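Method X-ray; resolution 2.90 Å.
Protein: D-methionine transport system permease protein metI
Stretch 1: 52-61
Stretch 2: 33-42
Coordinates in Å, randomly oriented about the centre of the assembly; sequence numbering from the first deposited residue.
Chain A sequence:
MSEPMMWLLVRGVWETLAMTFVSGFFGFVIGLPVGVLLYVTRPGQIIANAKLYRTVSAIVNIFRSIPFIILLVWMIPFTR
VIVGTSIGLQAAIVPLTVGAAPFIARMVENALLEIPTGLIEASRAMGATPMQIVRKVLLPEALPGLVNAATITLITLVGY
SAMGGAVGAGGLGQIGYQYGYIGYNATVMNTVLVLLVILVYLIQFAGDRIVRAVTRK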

# COMPACT_ATOMS: atom_id res chain seq x y z
N LEU A 52 24.15 -21.33 -0.50
CA LEU A 52 23.42 -22.30 -1.32
C LEU A 52 22.63 -21.57 -2.41
O LEU A 52 22.64 -21.96 -3.57
CB LEU A 52 22.49 -23.16 -0.46
CG LEU A 52 21.91 -24.46 -1.04
CD1 LEU A 52 20.69 -24.20 -1.91
CD2 LEU A 52 22.97 -25.21 -1.83
N TYR A 53 21.95 -20.49 -2.01
CA TYR A 53 21.21 -19.70 -2.97
C TYR A 53 22.16 -19.22 -4.07
O TYR A 53 21.95 -19.55 -5.24
CB TYR A 53 20.50 -18.50 -2.29
CG TYR A 53 19.64 -17.71 -3.25
CD1 TYR A 53 18.35 -18.13 -3.58
CD2 TYR A 53 20.12 -16.55 -3.85
CE1 TYR A 53 17.56 -17.41 -4.48
CE2 TYR A 53 19.33 -15.82 -4.74
CZ TYR A 53 18.06 -16.25 -5.05
OH TYR A 53 17.28 -15.53 -5.94
N ARG A 54 23.23 -18.51 -3.70
CA ARG A 54 24.17 -17.94 -4.67
C ARG A 54 24.62 -18.92 -5.75
O ARG A 54 24.70 -18.56 -6.92
CB ARG A 54 25.41 -17.39 -3.95
CG ARG A 54 25.18 -16.13 -3.13
CD ARG A 54 25.23 -14.90 -4.03
NE ARG A 54 26.38 -14.96 -4.94
CZ ARG A 54 27.63 -14.64 -4.59
NH1 ARG A 54 27.90 -14.22 -3.36
NH2 ARG A 54 28.60 -14.73 -5.49
N THR A 55 24.91 -20.14 -5.33
CA THR A 55 25.34 -21.20 -6.25
C THR A 55 24.24 -21.59 -7.24
O THR A 55 24.43 -21.52 -8.46
CB THR A 55 25.85 -22.44 -5.45
OG1 THR A 55 27.16 -22.18 -4.94
CG2 THR A 55 25.90 -23.69 -6.34
N VAL A 56 23.08 -21.98 -6.71
CA VAL A 56 21.96 -22.35 -7.55
C VAL A 56 21.52 -21.17 -8.44
O VAL A 56 21.11 -21.36 -9.58
CB VAL A 56 20.77 -22.88 -6.71
CG1 VAL A 56 19.65 -23.39 -7.61
CG2 VAL A 56 21.23 -24.00 -5.79
N SER A 57 21.63 -19.95 -7.92
CA SER A 57 21.17 -18.77 -8.66
C SER A 57 22.11 -18.38 -9.82
O SER A 57 21.66 -17.92 -10.87
CB SER A 57 20.94 -17.57 -7.71
OG SER A 57 20.32 -16.48 -8.38
N ALA A 58 23.41 -18.58 -9.63
CA ALA A 58 24.40 -18.27 -10.66
C ALA A 58 24.31 -19.26 -11.82
O ALA A 58 24.44 -18.87 -12.99
CB ALA A 58 25.79 -18.26 -10.07
N ILE A 59 24.10 -20.53 -11.48
CA ILE A 59 24.11 -21.61 -12.48
C ILE A 59 22.87 -21.52 -13.36
O ILE A 59 22.95 -21.68 -14.59
CB ILE A 59 24.29 -23.04 -11.84
CG1 ILE A 59 23.07 -23.50 -11.04
CG2 ILE A 59 25.59 -23.12 -11.03
CD1 ILE A 59 22.98 -25.01 -10.87
N VAL A 60 21.71 -21.26 -12.75
CA VAL A 60 20.50 -21.04 -13.52
C VAL A 60 20.73 -19.85 -14.45
O VAL A 60 20.28 -19.85 -15.59
CB VAL A 60 19.20 -20.83 -12.65
CG1 VAL A 60 18.88 -22.06 -11.81
CG2 VAL A 60 19.31 -19.60 -11.78
N ASN A 61 21.44 -18.85 -13.95
CA ASN A 61 21.73 -17.66 -14.74
C ASN A 61 22.67 -18.00 -15.89
O ASN A 61 22.49 -17.52 -17.01
CB ASN A 61 22.32 -16.56 -13.87
CG ASN A 61 21.25 -15.78 -13.12
OD1 ASN A 61 20.22 -15.40 -13.69
ND2 ASN A 61 21.49 -15.53 -11.84
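Stretch 2 (33-42) PVGVLLYVTR

Stretch 2 enters as a helix, running from Pro33 to about Val40 as part of a longer helix that is kinked at Pro33, where the proline nitrogen carries no hydrogen and cannot bond to the preceding turn. Its last residue, Arg42, is in an extended conformation (phi/psi -61/156°). Stretch 1 is helical throughout, and the two helices run in roughly opposite directions, their N-to-C axes at 140° (signed crossing angle -140°) and 9.6 Å apart at closest approach. The start of stretch 1 therefore meets the end of stretch 2, and the pairing moves back through stretch 2 as stretch 1 advances. No hydrogen bond links the two; the contact, burying 411 Å² in all, rests on packing.

Leu52 lies at the margin. Its CA-to-CB bond points sideways, but the t, m rotamer brings the end of the side chain nearer, with CD1 of Leu52 3.7 Å from CG2 of Thr41. Thr41 suits this place because its two branches differ in character: its p rotamer lets OG1 of Thr41 donate a hydrogen bond to O of Leu37, 3.2 Å away in its own stretch, while its methyl faces Leu52.

Tyr53 is the centre of the contact, with more of its surface covered by the other stretch (113 Å²) than any other residue. CA of Tyr53 is 5.5 Å from CA of Thr41; its CA-to-CB bond points toward stretch 2, and chi1 is t. CG of Arg42 sits over one face, 3.8 Å from the centroid of the Tyr53 ring, in a CH-pi contact that uses the aliphatic part of the arginine. OG1 of Thr41 lies at the ring edge, 3.0 Å from CD1 of Tyr53, and CD2 of Leu38 packs 3.4 Å from CE1 of Tyr53. The phenolic OH is hydrogen-bonded elsewhere in the structure.

The CA-to-CB bond of Arg54 points away and Thr55 is out of reach, so the next contact comes one turn on from Tyr53. The CA-to-CB bond of Val56 points toward stretch 2, and CG1 of Val56 meets CG of Leu38 at 4.1 Å and CG1 of Val34 at 4.2 Å. A compact branched side chain fills this space without needing polar partners. Beside it Ser57, its CA-to-CB bond sideways, offers only a small surface: CB of Ser57 is 4.0 Å from CD2 of Leu38.

Ala58 and Ile59 make no contact. A turn beyond Val56, the CA-to-CB bond of Val60 again points toward stretch 2, with CG1 of Val60 4.2 Å from CG1 of Val34. Val34 thus packs against two valines spaced four residues apart on one helical face.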

# COMPACT_ATOMS: atom_id res chain seq x y z
N PRO A 33 10.73 -27.68 -8.61
CA PRO A 33 11.51 -27.90 -7.39
C PRO A 33 12.73 -27.00 -7.31
O PRO A 33 13.13 -26.61 -6.22
CB PRO A 33 11.96 -29.36 -7.53
CG PRO A 33 10.94 -29.97 -8.39
CD PRO A 33 10.57 -28.92 -9.38
N VAL A 34 13.32 -26.68 -8.46
CA VAL A 34 14.46 -25.78 -8.42
C VAL A 34 13.99 -24.41 -7.93
O VAL A 34 14.59 -23.81 -7.03
CB VAL A 34 15.19 -25.67 -9.78
CG1 VAL A 34 16.27 -24.61 -9.71
CG2 VAL A 34 15.77 -26.99 -10.17
N GLY A 35 12.89 -23.94 -8.53
CA GLY A 35 12.31 -22.66 -8.19
C GLY A 35 11.97 -22.57 -6.72
O GLY A 35 12.44 -21.67 -6.02
N VAL A 36 11.18 -23.52 -6.25
CA VAL A 36 10.82 -23.63 -4.85
C VAL A 36 12.02 -23.53 -3.94
O VAL A 36 12.01 -22.82 -2.94
CB VAL A 36 10.08 -24.95 -4.56
CG1 VAL A 36 10.06 -25.22 -3.07
CG2 VAL A 36 8.67 -24.91 -5.12
N LEU A 37 13.07 -24.26 -4.29
CA LEU A 37 14.21 -24.35 -3.41
C LEU A 37 15.13 -23.13 -3.62
O LEU A 37 16.07 -22.93 -2.85
CB LEU A 37 14.94 -25.70 -3.57
CG LEU A 37 14.12 -26.97 -3.25
CD1 LEU A 37 14.82 -28.25 -3.73
CD2 LEU A 37 13.76 -27.13 -1.77
N LEU A 38 14.84 -22.33 -4.65
CA LEU A 38 15.42 -20.99 -4.82
C LEU A 38 14.72 -19.91 -3.98
O LEU A 38 15.33 -18.90 -3.64
CB LEU A 38 15.40 -20.55 -6.28
CG LEU A 38 16.56 -20.71 -7.27
CD1 LEU A 38 16.07 -20.37 -8.68
CD2 LEU A 38 17.72 -19.80 -6.88
N TYR A 39 13.43 -20.13 -3.72
CA TYR A 39 12.61 -19.19 -2.95
C TYR A 39 12.98 -19.30 -1.49
O TYR A 39 13.33 -18.30 -0.86
CB TYR A 39 11.11 -19.48 -3.16
CG TYR A 39 10.16 -18.56 -2.40
CD1 TYR A 39 10.03 -17.22 -2.76
CD2 TYR A 39 9.32 -19.05 -1.38
CE1 TYR A 39 9.16 -16.37 -2.10
CE2 TYR A 39 8.42 -18.19 -0.71
CZ TYR A 39 8.35 -16.85 -1.08
OH TYR A 39 7.48 -15.97 -0.44
N VAL A 40 12.95 -20.53 -0.98
CA VAL A 40 13.24 -20.77 0.44
C VAL A 40 14.60 -20.23 0.86
O VAL A 40 14.71 -19.60 1.91
CB VAL A 40 13.12 -22.27 0.85
CG1 VAL A 40 11.82 -22.88 0.33
CG2 VAL A 40 14.32 -23.07 0.38
N THR A 41 15.63 -20.46 0.06
CA THR A 41 17.00 -20.21 0.51
C THR A 41 17.37 -18.74 0.67
O THR A 41 18.41 -18.43 1.27
CB THR A 41 18.03 -20.90 -0.40
OG1 THR A 41 17.80 -20.51 -1.76
CG2 THR A 41 17.92 -22.41 -0.26
N ARG A 42 16.54 -17.85 0.14
CA ARG A 42 16.78 -16.41 0.28
C ARG A 42 16.78 -15.96 1.74
O ARG A 42 16.19 -16.61 2.60
CB ARG A 42 15.74 -15.62 -0.52
CG ARG A 42 16.15 -15.36 -1.96
CD ARG A 42 14.96 -15.14 -2.88
NE ARG A 42 14.29 -13.88 -2.65
CZ ARG A 42 14.28 -12.86 -3.51
NH1 ARG A 42 14.95 -12.96 -4.64
NH2 ARG A 42 13.63 -11.74 -3.21